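Protease/Reverse transcriptase/ribonuclease H (Eastern chimpanzee simian foamy virus, PDB 7KSF) probably acts in reverse transcription and viral maturation, joining aspartic protease, reverse transcriptase and ribonuclease H modules in one polyprotein. Local coordinates at residues A[591-595]-A[728-732]; A[628-632]-A[738-742]. The protein carries 1 engineered substitution. One frame throughout, in Å; residues are numbered along the deposited sequence.

Interaction 1 of 2, residues A[591-595]-A[728-732]; sequences VFYTD and HTEGN
Tyr593, on the first strand of the RNase H fold, packs against the first turn of the C-terminal helix and meets His728, Gly731 and Asn732. Strand 590-597 is the middle one of a five-stranded mixed sheet, and its segment axis runs 8.5 Å from that of 728-732. Tyr593 provides most of the strand's share of the contact. With CG anti to its own carbonyl carbon (chi1 -58°), the ring is carried beside the backbone N and against the helix, one face against the main chain. Having no side chain, Gly731 can lay its CA over that face, 3.7 Å from the ring centroid and only 14° off the normal, which meets the criteria for a CH-pi contact. The next peptide continues along the ring: Asn732 N lies 3.3 Å above its plane, displaced toward the rim.

The imidazole of His728 slides past the tyrosine side chain, the two running opposite ways, and its face receives the CE1 edge of Tyr593 in an edge-to-face pair. Centroids 4.9 Å apart and planes at 60° define that geometry. His728 also rests on Ile663 of the adjacent parallel strand.

Thr594 points to the far side of the sheet, where it packs on helix 638-654 and hydrogen-bonds Ile663 O through OG1. The neighbouring Asp595 lies close to the carboxylates of Asp665 and Asp736, consistent with the acidic cluster of RNase H active sites; a calcium ion is bound nearby at Gly596 and Glu642. Where the two rings come together, Tyr593 CE1 stands 3.5 Å from His728 CE1.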
loop_
_atom_site.group_PDB
_atom_site.type_symbol
_atom_site.label_atom_id
_atom_site.label_comp_id
_atom_site.label_asym_id
_atom_site.label_seq_id
_atom_site.Cartn_x
_atom_site.Cartn_y
_atom_site.Cartn_z
ATOM N N VAL A 591 6.549 -9.768 25.359
ATOM C CA VAL A 591 6.553 -11.198 25.646
ATOM C C VAL A 591 5.494 -11.465 26.707
ATOM O O VAL A 591 5.476 -10.803 27.753
ATOM C CB VAL A 591 7.936 -11.682 26.116
ATOM C CG1 VAL A 591 7.882 -13.150 26.506
ATOM C CG2 VAL A 591 8.970 -11.454 25.025
ATOM N N PHE A 592 4.612 -12.421 26.433
ATOM C CA PHE A 592 3.496 -12.746 27.313
ATOM C C PHE A 592 3.625 -14.191 27.770
ATOM O O PHE A 592 3.504 -15.118 26.961
ATOM C CB PHE A 592 2.161 -12.513 26.607
ATOM C CG PHE A 592 1.721 -11.079 26.602
ATOM C CD1 PHE A 592 0.881 -10.596 27.592
ATOM C CD2 PHE A 592 2.146 -10.213 25.609
ATOM C CE1 PHE A 592 0.473 -9.276 27.594
ATOM C CE2 PHE A 592 1.739 -8.890 25.605
ATOM C CZ PHE A 592 0.902 -8.421 26.597
ATOM N N TYR A 593 3.879 -14.382 29.060
ATOM C CA TYR A 593 3.895 -15.710 29.655
ATOM C C TYR A 593 2.522 -16.003 30.249
ATOM O O TYR A 593 1.954 -15.163 30.954
ATOM C CB TYR A 593 4.968 -15.817 30.738
ATOM C CG TYR A 593 6.370 -15.527 30.263
ATOM C CD1 TYR A 593 7.123 -16.499 29.620
ATOM C CD2 TYR A 593 6.944 -14.280 30.465
ATOM C CE1 TYR A 593 8.406 -16.237 29.184
ATOM C CE2 TYR A 593 8.224 -14.006 30.034
ATOM C CZ TYR A 593 8.952 -14.987 29.395
ATOM O OH TYR A 593 10.232 -14.722 28.964
ATOM N N THR A 594 1.992 -17.188 29.960
ATOM C CA THR A 594 0.689 -17.589 30.462
ATOM C C THR A 594 0.778 -18.958 31.119
ATOM O O THR A 594 1.728 -19.717 30.903
ATOM C CB THR A 594 -0.374 -17.632 29.350
ATOM O OG1 THR A 594 0.003 -18.600 28.361
ATOM C CG2 THR A 594 -0.521 -16.267 28.698
ATOM N N ASP A 595 -0.236 -19.256 31.924
ATOM C CA ASP A 595 -0.349 -20.530 32.625
ATOM C C ASP A 595 -1.738 -20.604 33.246
ATOM O O ASP A 595 -2.485 -19.623 33.257
ATOM C CB ASP A 595 0.742 -20.680 33.691
ATOM C CG ASP A 595 0.840 -22.092 34.231
ATOM O OD1 ASP A 595 0.094 -22.416 35.178
ATOM O OD2 ASP A 595 1.655 -22.876 33.706
ATOM N N HIS A 728 14.343 -17.690 28.815
ATOM C CA HIS A 728 12.919 -17.561 28.539
ATOM C C HIS A 728 12.075 -18.294 29.579
ATOM O O HIS A 728 11.011 -17.804 29.976
ATOM C CB HIS A 728 12.619 -18.090 27.138
ATOM C CG HIS A 728 11.179 -17.995 26.753
ATOM N ND1 HIS A 728 10.244 -18.932 27.127
ATOM C CD2 HIS A 728 10.514 -17.070 26.024
ATOM C CE1 HIS A 728 9.063 -18.592 26.645
ATOM N NE2 HIS A 728 9.200 -17.463 25.971
ATOM N N THR A 729 12.527 -19.469 30.029
ATOM C CA THR A 729 11.734 -20.248 30.973
ATOM C C THR A 729 11.653 -19.593 32.346
ATOM O O THR A 729 10.785 -19.964 33.143
ATOM C CB THR A 729 12.296 -21.666 31.103
ATOM O OG1 THR A 729 11.325 -22.507 31.736
ATOM C CG2 THR A 729 13.565 -21.667 31.941
ATOM N N GLU A 730 12.530 -18.631 32.640
ATOM C CA GLU A 730 12.451 -17.919 33.910
ATOM C C GLU A 730 11.152 -17.128 34.010
ATOM O O GLU A 730 10.470 -17.158 35.042
ATOM C CB GLU A 730 13.657 -16.994 34.069
ATOM C CG GLU A 730 13.616 -16.140 35.321
ATOM C CD GLU A 730 14.816 -15.229 35.432
ATOM O OE1 GLU A 730 15.652 -15.234 34.503
ATOM O OE2 GLU A 730 14.924 -14.506 36.444
ATOM N N GLY A 731 10.796 -16.410 32.943
ATOM C CA GLY A 731 9.543 -15.675 32.939
ATOM C C GLY A 731 8.326 -16.576 32.975
ATOM O O GLY A 731 7.290 -16.202 33.533
ATOM N N ASN A 732 8.425 -17.769 32.385
ATOM C CA ASN A 732 7.306 -18.703 32.433
ATOM C C ASN A 732 7.143 -19.305 33.824
ATOM O O ASN A 732 6.022 -19.653 34.219
ATOM C CB ASN A 732 7.487 -19.805 31.392
ATOM C CG ASN A 732 6.279 -20.714 31.291
ATOM O OD1 ASN A 732 5.156 -20.312 31.592
ATOM N ND2 ASN A 732 6.505 -21.954 30.871
#

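Interaction 2 of 2, residues A[628-632]-A[738-742]; sequences QWSIP and LATQG
Leu738 of the C-terminal helix packs across strand 624-634, an outermost strand of the RNase H sheet, and its side chain can be followed across the Trp629 carbonyl to the Gln628 side chain. CB of Leu738 sits 3.5 Å from Trp629 O, and CG is 4.0 Å from the same Trp629 O. With CG anti to the carbonyl carbon (chi1 -64°), the branch is directed along the strand toward Gln628. CD1 bridges two residues: it lies 3.4 Å from Trp629 O and 3.6 Å from Gln628 CB. CD2 ends 3.7 Å from Gln628 OE1. The leucine and the extended glutamine cross at about a right angle. Val615 of the next strand also touches Leu738, while the Trp629 indole, on the other side of the strand, meets Phe648 edge-to-face.

A polar link lies beside this packing. Ser630 OG donates to Leu738 O at 3.2 Å, with a C=O...OG angle of 138° and OG tilted 25° from the carbonyl plane. The helical bond from Gly742 N reaches Leu738 O from the opposite face at 3.1 Å, so two donors grip one carbonyl. One helical turn after Leu738, Gly742 O lies 3.2 Å from Pro632 CB.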
loop_
_atom_site.group_PDB
_atom_site.type_symbol
_atom_site.label_atom_id
_atom_site.label_comp_id
_atom_site.label_asym_id
_atom_site.label_seq_id
_atom_site.Cartn_x
_atom_site.Cartn_y
_atom_site.Cartn_z
ATOM N N GLN A 628 1.817 -7.714 36.158
ATOM C CA GLN A 628 1.484 -9.089 36.482
ATOM C C GLN A 628 -0.022 -9.215 36.667
ATOM O O GLN A 628 -0.718 -8.232 36.935
ATOM C CB GLN A 628 2.211 -9.554 37.750
ATOM C CG GLN A 628 3.720 -9.402 37.688
ATOM C CD GLN A 628 4.409 -9.918 38.935
ATOM O OE1 GLN A 628 3.806 -10.619 39.748
ATOM N NE2 GLN A 628 5.681 -9.572 39.091
ATOM N N TRP A 629 -0.525 -10.440 36.516
ATOM C CA TRP A 629 -1.953 -10.697 36.642
ATOM C C TRP A 629 -2.170 -12.088 37.218
ATOM O O TRP A 629 -1.521 -13.051 36.797
ATOM C CB TRP A 629 -2.668 -10.562 35.291
ATOM C CG TRP A 629 -2.710 -9.155 34.758
ATOM C CD1 TRP A 629 -3.595 -8.177 35.105
ATOM C CD2 TRP A 629 -1.832 -8.576 33.784
ATOM N NE1 TRP A 629 -3.324 -7.024 34.410
ATOM C CE2 TRP A 629 -2.245 -7.243 33.591
ATOM C CE3 TRP A 629 -0.738 -9.054 33.055
ATOM C CZ2 TRP A 629 -1.604 -6.382 32.700
ATOM C CZ3 TRP A 629 -0.102 -8.196 32.174
ATOM C CH2 TRP A 629 -0.538 -6.877 32.002
ATOM N N SER A 630 -3.096 -12.187 38.175
ATOM C CA SER A 630 -3.420 -13.442 38.851
ATOM C C SER A 630 -4.926 -13.473 39.081
ATOM O O SER A 630 -5.436 -12.749 39.939
ATOM C CB SER A 630 -2.664 -13.565 40.175
ATOM O OG SER A 630 -3.218 -14.590 40.983
ATOM N N ILE A 631 -5.633 -14.315 38.330
ATOM C CA ILE A 631 -7.095 -14.278 38.331
ATOM C C ILE A 631 -7.682 -15.657 38.613
ATOM O O ILE A 631 -7.281 -16.640 37.973
ATOM C CB ILE A 631 -7.624 -13.734 36.996
ATOM C CG1 ILE A 631 -7.021 -12.361 36.696
ATOM C CG2 ILE A 631 -9.142 -13.665 37.018
ATOM C CD1 ILE A 631 -7.464 -11.776 35.377
ATOM N N PRO A 632 -8.624 -15.782 39.550
ATOM C CA PRO A 632 -9.357 -17.047 39.697
ATOM C C PRO A 632 -10.529 -17.122 38.729
ATOM O O PRO A 632 -11.216 -16.128 38.469
ATOM C CB PRO A 632 -9.839 -17.004 41.152
ATOM C CG PRO A 632 -10.006 -15.567 41.432
ATOM C CD PRO A 632 -8.947 -14.837 40.633
ATOM N N LEU A 738 1.832 -17.195 39.248
ATOM C CA LEU A 738 0.626 -16.381 39.304
ATOM C C LEU A 738 -0.621 -17.211 39.040
ATOM O O LEU A 738 -1.644 -17.035 39.708
ATOM C CB LEU A 738 0.724 -15.226 38.310
ATOM C CG LEU A 738 1.837 -14.217 38.581
ATOM C CD1 LEU A 738 1.840 -13.148 37.508
ATOM C CD2 LEU A 738 1.683 -13.592 39.960
ATOM N N ALA A 739 -0.560 -18.122 38.064
ATOM C CA ALA A 739 -1.705 -18.985 37.799
ATOM C C ALA A 739 -2.039 -19.839 39.012
ATOM O O ALA A 739 -3.216 -20.053 39.324
ATOM C CB ALA A 739 -1.431 -19.866 36.581
ATOM N N THR A 740 -1.014 -20.324 39.712
ATOM C CA THR A 740 -1.253 -21.127 40.904
ATOM C C THR A 740 -1.885 -20.291 42.010
ATOM O O THR A 740 -2.798 -20.757 42.703
ATOM C CB THR A 740 0.055 -21.764 41.378
ATOM O OG1 THR A 740 0.661 -22.476 40.288
ATOM C CG2 THR A 740 -0.202 -22.737 42.517
ATOM N N GLN A 741 -1.424 -19.046 42.179
ATOM C CA GLN A 741 -1.988 -18.181 43.213
ATOM C C GLN A 741 -3.475 -17.946 42.991
ATOM O O GLN A 741 -4.267 -18.014 43.939
ATOM C CB GLN A 741 -1.242 -16.847 43.250
ATOM C CG GLN A 741 0.184 -16.951 43.744
ATOM C CD GLN A 741 0.846 -15.600 43.889
ATOM O OE1 GLN A 741 0.253 -14.567 43.576
ATOM N NE2 GLN A 741 2.082 -15.599 44.370
ATOM N N GLY A 742 -3.873 -17.663 41.751
ATOM C CA GLY A 742 -5.284 -17.483 41.462
ATOM C C GLY A 742 -6.092 -18.750 41.638
ATOM O O GLY A 742 -7.267 -18.691 42.007
#

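In the fold
Both contacts lie in the RNase H domain and use helix 727-744, whose start takes part in interaction 1 and whose later turns take part in interaction 2. Their centres are 13 Å apart. The helix spans the sheet from central strand 590-597 to outer strand 624-634, passing strand 610-618 between them. Along the chain the order is 591-595, 628-632, 728-732, 738-742, so the two pairings interleave, and the last helix closes back over strands made much earlier. They meet directly where Asp595 OD1 packs 3.3 Å from Ala739 CB. The helix thus packs on one face of the sheet while bringing Asp736 beside Asp595, near the calcium site.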